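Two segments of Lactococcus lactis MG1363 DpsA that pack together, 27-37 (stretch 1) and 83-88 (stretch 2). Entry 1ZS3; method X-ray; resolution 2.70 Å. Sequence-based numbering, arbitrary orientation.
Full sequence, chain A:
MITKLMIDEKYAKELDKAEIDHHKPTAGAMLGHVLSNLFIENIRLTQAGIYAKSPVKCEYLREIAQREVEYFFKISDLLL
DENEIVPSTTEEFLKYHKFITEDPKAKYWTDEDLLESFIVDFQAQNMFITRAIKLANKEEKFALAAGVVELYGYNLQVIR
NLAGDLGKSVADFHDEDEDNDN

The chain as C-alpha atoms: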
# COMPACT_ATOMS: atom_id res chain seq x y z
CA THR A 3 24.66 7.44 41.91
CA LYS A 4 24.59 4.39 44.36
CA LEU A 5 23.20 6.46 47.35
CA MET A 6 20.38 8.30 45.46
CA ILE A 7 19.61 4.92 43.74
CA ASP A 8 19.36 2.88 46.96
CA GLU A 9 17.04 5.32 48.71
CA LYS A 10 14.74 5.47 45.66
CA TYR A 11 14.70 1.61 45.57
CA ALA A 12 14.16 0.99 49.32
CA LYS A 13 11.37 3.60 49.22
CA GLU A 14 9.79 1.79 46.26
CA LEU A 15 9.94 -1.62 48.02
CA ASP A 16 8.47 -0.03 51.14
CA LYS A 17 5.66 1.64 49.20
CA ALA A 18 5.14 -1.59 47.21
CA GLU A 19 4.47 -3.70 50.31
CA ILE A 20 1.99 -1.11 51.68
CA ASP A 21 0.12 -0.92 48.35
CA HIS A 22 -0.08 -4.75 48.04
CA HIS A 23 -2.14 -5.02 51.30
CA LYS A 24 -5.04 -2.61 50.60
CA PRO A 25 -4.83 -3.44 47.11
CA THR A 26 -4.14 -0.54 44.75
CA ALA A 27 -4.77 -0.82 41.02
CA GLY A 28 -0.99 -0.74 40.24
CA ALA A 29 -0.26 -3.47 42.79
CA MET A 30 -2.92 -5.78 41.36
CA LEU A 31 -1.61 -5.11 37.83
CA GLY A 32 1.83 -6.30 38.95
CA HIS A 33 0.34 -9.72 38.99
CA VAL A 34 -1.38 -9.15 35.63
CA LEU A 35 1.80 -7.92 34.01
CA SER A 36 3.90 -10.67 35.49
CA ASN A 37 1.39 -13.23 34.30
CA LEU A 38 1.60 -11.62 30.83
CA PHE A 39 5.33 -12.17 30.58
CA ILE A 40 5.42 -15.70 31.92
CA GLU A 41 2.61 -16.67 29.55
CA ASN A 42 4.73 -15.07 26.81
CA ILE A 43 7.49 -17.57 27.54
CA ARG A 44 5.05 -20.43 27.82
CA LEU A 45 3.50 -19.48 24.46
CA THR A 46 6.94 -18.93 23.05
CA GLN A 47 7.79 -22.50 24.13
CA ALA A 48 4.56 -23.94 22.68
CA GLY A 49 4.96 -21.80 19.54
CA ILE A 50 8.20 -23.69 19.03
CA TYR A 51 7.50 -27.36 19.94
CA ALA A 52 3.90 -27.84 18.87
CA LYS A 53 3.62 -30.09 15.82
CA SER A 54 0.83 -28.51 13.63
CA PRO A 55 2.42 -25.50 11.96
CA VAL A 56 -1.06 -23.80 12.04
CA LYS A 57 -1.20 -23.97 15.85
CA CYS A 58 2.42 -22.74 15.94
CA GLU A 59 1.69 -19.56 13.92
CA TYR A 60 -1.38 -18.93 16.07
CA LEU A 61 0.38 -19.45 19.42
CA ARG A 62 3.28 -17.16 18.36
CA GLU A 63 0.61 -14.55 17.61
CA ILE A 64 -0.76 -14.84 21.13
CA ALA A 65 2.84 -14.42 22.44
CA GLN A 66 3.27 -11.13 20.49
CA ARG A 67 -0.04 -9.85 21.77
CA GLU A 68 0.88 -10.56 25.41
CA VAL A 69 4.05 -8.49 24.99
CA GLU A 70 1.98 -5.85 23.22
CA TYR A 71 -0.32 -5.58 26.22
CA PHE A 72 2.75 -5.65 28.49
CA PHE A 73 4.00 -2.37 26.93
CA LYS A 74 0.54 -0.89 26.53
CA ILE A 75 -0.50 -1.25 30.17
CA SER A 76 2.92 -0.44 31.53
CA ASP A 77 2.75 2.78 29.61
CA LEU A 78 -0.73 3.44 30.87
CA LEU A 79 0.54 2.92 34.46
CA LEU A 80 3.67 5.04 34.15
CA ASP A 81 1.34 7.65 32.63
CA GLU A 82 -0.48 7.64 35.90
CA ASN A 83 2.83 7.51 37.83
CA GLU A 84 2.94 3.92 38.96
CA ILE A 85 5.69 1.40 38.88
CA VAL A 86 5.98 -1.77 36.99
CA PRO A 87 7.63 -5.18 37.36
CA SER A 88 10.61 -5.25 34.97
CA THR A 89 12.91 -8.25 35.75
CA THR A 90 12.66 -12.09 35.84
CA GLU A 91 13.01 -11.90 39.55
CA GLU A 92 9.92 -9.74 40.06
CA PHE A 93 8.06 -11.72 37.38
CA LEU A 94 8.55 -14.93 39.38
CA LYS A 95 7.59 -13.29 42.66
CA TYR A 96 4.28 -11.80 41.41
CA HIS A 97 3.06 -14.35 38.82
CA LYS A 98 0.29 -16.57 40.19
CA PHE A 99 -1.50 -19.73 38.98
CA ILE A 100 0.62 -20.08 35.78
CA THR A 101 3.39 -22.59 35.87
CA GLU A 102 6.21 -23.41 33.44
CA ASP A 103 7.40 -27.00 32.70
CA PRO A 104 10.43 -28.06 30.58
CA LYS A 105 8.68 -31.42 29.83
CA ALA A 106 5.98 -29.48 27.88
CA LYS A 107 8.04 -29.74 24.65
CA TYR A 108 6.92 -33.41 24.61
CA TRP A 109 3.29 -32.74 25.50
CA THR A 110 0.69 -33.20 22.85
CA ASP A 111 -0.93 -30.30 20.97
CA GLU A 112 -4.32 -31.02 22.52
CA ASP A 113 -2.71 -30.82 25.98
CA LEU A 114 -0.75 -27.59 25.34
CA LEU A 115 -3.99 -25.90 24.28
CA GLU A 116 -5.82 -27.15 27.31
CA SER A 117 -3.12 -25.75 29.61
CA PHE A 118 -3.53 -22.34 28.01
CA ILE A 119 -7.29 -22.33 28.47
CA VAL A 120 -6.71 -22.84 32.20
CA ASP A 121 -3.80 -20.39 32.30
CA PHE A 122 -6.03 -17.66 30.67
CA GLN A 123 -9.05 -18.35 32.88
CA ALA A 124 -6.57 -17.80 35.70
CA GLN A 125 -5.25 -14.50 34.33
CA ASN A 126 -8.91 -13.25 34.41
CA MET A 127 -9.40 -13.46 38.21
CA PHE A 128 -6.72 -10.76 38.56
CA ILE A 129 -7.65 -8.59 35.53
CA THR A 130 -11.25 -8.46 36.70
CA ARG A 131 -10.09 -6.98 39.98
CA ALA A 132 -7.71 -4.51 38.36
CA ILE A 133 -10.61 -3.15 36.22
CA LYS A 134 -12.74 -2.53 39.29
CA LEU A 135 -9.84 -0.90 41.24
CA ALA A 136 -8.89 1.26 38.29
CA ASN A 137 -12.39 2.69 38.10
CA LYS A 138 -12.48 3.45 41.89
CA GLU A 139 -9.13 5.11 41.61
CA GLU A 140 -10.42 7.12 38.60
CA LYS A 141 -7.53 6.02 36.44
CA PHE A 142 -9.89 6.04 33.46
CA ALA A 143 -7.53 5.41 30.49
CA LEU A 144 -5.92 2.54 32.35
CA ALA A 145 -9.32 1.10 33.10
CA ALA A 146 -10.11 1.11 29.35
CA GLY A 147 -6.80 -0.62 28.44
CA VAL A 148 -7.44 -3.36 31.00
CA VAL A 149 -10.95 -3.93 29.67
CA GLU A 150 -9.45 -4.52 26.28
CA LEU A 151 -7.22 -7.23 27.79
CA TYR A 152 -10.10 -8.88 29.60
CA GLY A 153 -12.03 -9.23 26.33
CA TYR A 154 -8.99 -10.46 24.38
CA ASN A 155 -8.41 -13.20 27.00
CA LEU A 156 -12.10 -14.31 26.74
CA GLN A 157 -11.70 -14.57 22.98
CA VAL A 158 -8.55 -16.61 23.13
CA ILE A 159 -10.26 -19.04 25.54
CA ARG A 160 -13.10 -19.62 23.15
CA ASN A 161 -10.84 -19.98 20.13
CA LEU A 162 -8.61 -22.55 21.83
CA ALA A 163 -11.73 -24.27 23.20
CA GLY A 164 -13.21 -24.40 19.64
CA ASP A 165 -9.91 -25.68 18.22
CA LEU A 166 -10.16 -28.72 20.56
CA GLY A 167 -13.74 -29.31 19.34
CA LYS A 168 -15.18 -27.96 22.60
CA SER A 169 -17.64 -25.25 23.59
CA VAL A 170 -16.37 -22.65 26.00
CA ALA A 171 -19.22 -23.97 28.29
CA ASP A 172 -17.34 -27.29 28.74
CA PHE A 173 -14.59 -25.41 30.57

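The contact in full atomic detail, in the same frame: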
# COMPACT_ATOMS: atom_id res chain seq x y z
N ALA A 27 -4.66 -0.36 42.38
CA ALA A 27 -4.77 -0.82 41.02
C ALA A 27 -3.38 -1.30 40.56
O ALA A 27 -3.24 -2.44 40.16
CB ALA A 27 -5.29 0.28 40.12
N GLY A 28 -2.36 -0.46 40.71
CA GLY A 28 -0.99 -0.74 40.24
C GLY A 28 -0.38 -1.97 40.86
O GLY A 28 0.47 -2.64 40.28
N ALA A 29 -0.78 -2.27 42.08
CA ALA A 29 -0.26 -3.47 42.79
C ALA A 29 -0.87 -4.70 42.12
O ALA A 29 -0.14 -5.59 41.68
CB ALA A 29 -0.69 -3.43 44.27
N MET A 30 -2.21 -4.72 42.05
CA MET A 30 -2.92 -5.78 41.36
C MET A 30 -2.42 -6.06 39.94
O MET A 30 -2.33 -7.22 39.53
CB MET A 30 -4.40 -5.46 41.34
CG MET A 30 -5.28 -6.61 40.93
SD MET A 30 -4.94 -8.08 41.97
CE MET A 30 -6.09 -7.66 43.36
N LEU A 31 -2.08 -5.01 39.20
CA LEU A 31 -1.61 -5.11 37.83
C LEU A 31 -0.20 -5.64 37.71
O LEU A 31 0.24 -5.96 36.61
CB LEU A 31 -1.67 -3.76 37.13
CG LEU A 31 -3.07 -3.28 36.76
CD1 LEU A 31 -3.08 -1.80 36.39
CD2 LEU A 31 -3.65 -4.14 35.65
N GLY A 32 0.51 -5.68 38.85
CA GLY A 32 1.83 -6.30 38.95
C GLY A 32 1.75 -7.78 38.79
O GLY A 32 2.71 -8.40 38.30
N HIS A 33 0.63 -8.34 39.21
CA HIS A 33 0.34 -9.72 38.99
C HIS A 33 -0.11 -9.96 37.53
O HIS A 33 0.13 -11.03 36.94
CB HIS A 33 -0.78 -10.10 39.92
CG HIS A 33 -0.41 -10.24 41.38
ND1 HIS A 33 0.74 -10.98 41.86
CD2 HIS A 33 -1.10 -9.86 42.49
CE1 HIS A 33 0.74 -10.94 43.19
NE2 HIS A 33 -0.38 -10.34 43.59
N VAL A 34 -0.82 -8.98 36.95
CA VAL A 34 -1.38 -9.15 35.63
C VAL A 34 -0.23 -9.11 34.69
O VAL A 34 -0.08 -10.03 33.89
CB VAL A 34 -2.37 -8.06 35.28
CG1 VAL A 34 -2.69 -8.12 33.82
CG2 VAL A 34 -3.61 -8.24 36.11
N LEU A 35 0.63 -8.10 34.86
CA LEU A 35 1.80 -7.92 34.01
C LEU A 35 2.81 -9.02 34.11
O LEU A 35 3.56 -9.28 33.15
CB LEU A 35 2.55 -6.65 34.40
CG LEU A 35 1.82 -5.35 34.10
CD1 LEU A 35 2.58 -4.24 34.76
CD2 LEU A 35 1.77 -5.15 32.58
N SER A 36 2.87 -9.64 35.28
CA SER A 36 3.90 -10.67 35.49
C SER A 36 3.37 -11.91 34.80
O SER A 36 4.13 -12.60 34.11
CB SER A 36 4.27 -10.91 36.95
OG SER A 36 5.16 -9.91 37.45
N ASN A 37 2.09 -12.19 35.02
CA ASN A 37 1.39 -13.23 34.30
C ASN A 37 1.56 -13.09 32.78
O ASN A 37 1.78 -14.08 32.09
CB ASN A 37 -0.10 -13.27 34.68
CG ASN A 37 -0.33 -13.88 36.07
OD1 ASN A 37 0.60 -14.33 36.72
ND2 ASN A 37 -1.58 -13.85 36.55
N ASN A 83 1.78 7.51 36.82
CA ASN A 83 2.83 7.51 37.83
C ASN A 83 2.80 6.30 38.77
O ASN A 83 2.82 6.45 39.99
CB ASN A 83 2.81 8.84 38.61
CG ASN A 83 4.02 9.04 39.50
OD1 ASN A 83 3.89 9.62 40.57
ND2 ASN A 83 5.21 8.55 39.10
N GLU A 84 2.78 5.11 38.19
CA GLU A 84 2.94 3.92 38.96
C GLU A 84 4.22 3.30 38.45
O GLU A 84 4.94 3.87 37.59
CB GLU A 84 1.76 2.94 38.82
CG GLU A 84 0.43 3.38 39.47
CD GLU A 84 0.53 3.58 40.97
OE1 GLU A 84 1.00 2.66 41.69
OE2 GLU A 84 0.14 4.67 41.44
N ILE A 85 4.48 2.15 39.03
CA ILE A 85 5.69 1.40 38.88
C ILE A 85 5.32 0.01 38.47
O ILE A 85 4.20 -0.48 38.69
CB ILE A 85 6.48 1.43 40.23
CG1 ILE A 85 7.75 2.29 40.09
CG2 ILE A 85 6.80 0.02 40.76
CD1 ILE A 85 7.51 3.81 40.11
N VAL A 86 6.27 -0.62 37.81
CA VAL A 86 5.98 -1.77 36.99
C VAL A 86 7.06 -2.83 37.19
O VAL A 86 8.26 -2.50 37.24
CB VAL A 86 5.83 -1.28 35.52
CG1 VAL A 86 6.44 -2.23 34.52
CG2 VAL A 86 4.35 -1.05 35.22
N PRO A 87 6.66 -4.08 37.31
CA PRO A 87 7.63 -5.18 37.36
C PRO A 87 8.45 -5.23 36.10
O PRO A 87 7.82 -5.16 35.05
CB PRO A 87 6.76 -6.42 37.46
CG PRO A 87 5.41 -5.93 37.91
CD PRO A 87 5.28 -4.54 37.50
N SER A 88 9.78 -5.34 36.17
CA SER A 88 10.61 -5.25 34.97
C SER A 88 11.84 -6.14 35.00
O SER A 88 12.82 -5.85 34.26
CB SER A 88 11.05 -3.81 34.82
OG SER A 88 11.92 -3.43 35.87

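An extended segment without regular secondary structure, residues 83-88, runs along one side of the helix formed by 27-37, and no hydrogen bond joins the two. The backbones come close at two points, where the CA atoms of Gly28 and Glu84 lie 6.2 Å apart and those of Gly32 and Pro87 6.1 Å. Both helix positions are glycines, one turn apart, and the contact is small, burying 243 Å² in total.

Asn83 stays out of reach. Glu84 directs its CA-to-CB bond toward the helix and bends its chain through two m rotamers, bringing OE1 to 4.2 Å from CA of Gly28. The lack of a side chain makes this room: an ideal CB on Gly28 would sit 2.7 Å from Glu84 OE1, a clash. Ile85 begins sideways and its end leads away, so its side chain makes no contact here.

Val86 supplies the first apolar pairing. Its CG2 meets CD1 of Leu35 at 3.7 Å, van der Waals packing between methyl groups. The same Leu35 CD1 lies 3.9 Å from CD of Pro87, so one leucine methyl touches two consecutive residues of the segment.

Pro87 has the largest covered area of any residue in the contact. Its CA-to-CB bond points toward the helix, and the ring lies with CG 3.7 Å from the backbone O of Gly32 and CB 3.8 Å from OG of Ser36. The two polar atoms that meet the ring are also bonded to each other: Ser36 OG, in the m rotamer, donates a 3.0 Å hydrogen bond to Gly32 O, which also accepts a weak backbone bond from Ser36 N at 3.3 Å. Ser88 then passes beyond reach of the helix.

The rule to read here is close backbone approach at two glycines one turn apart, with apolar packing of Leu35 against Val86 and Pro87 beside the second.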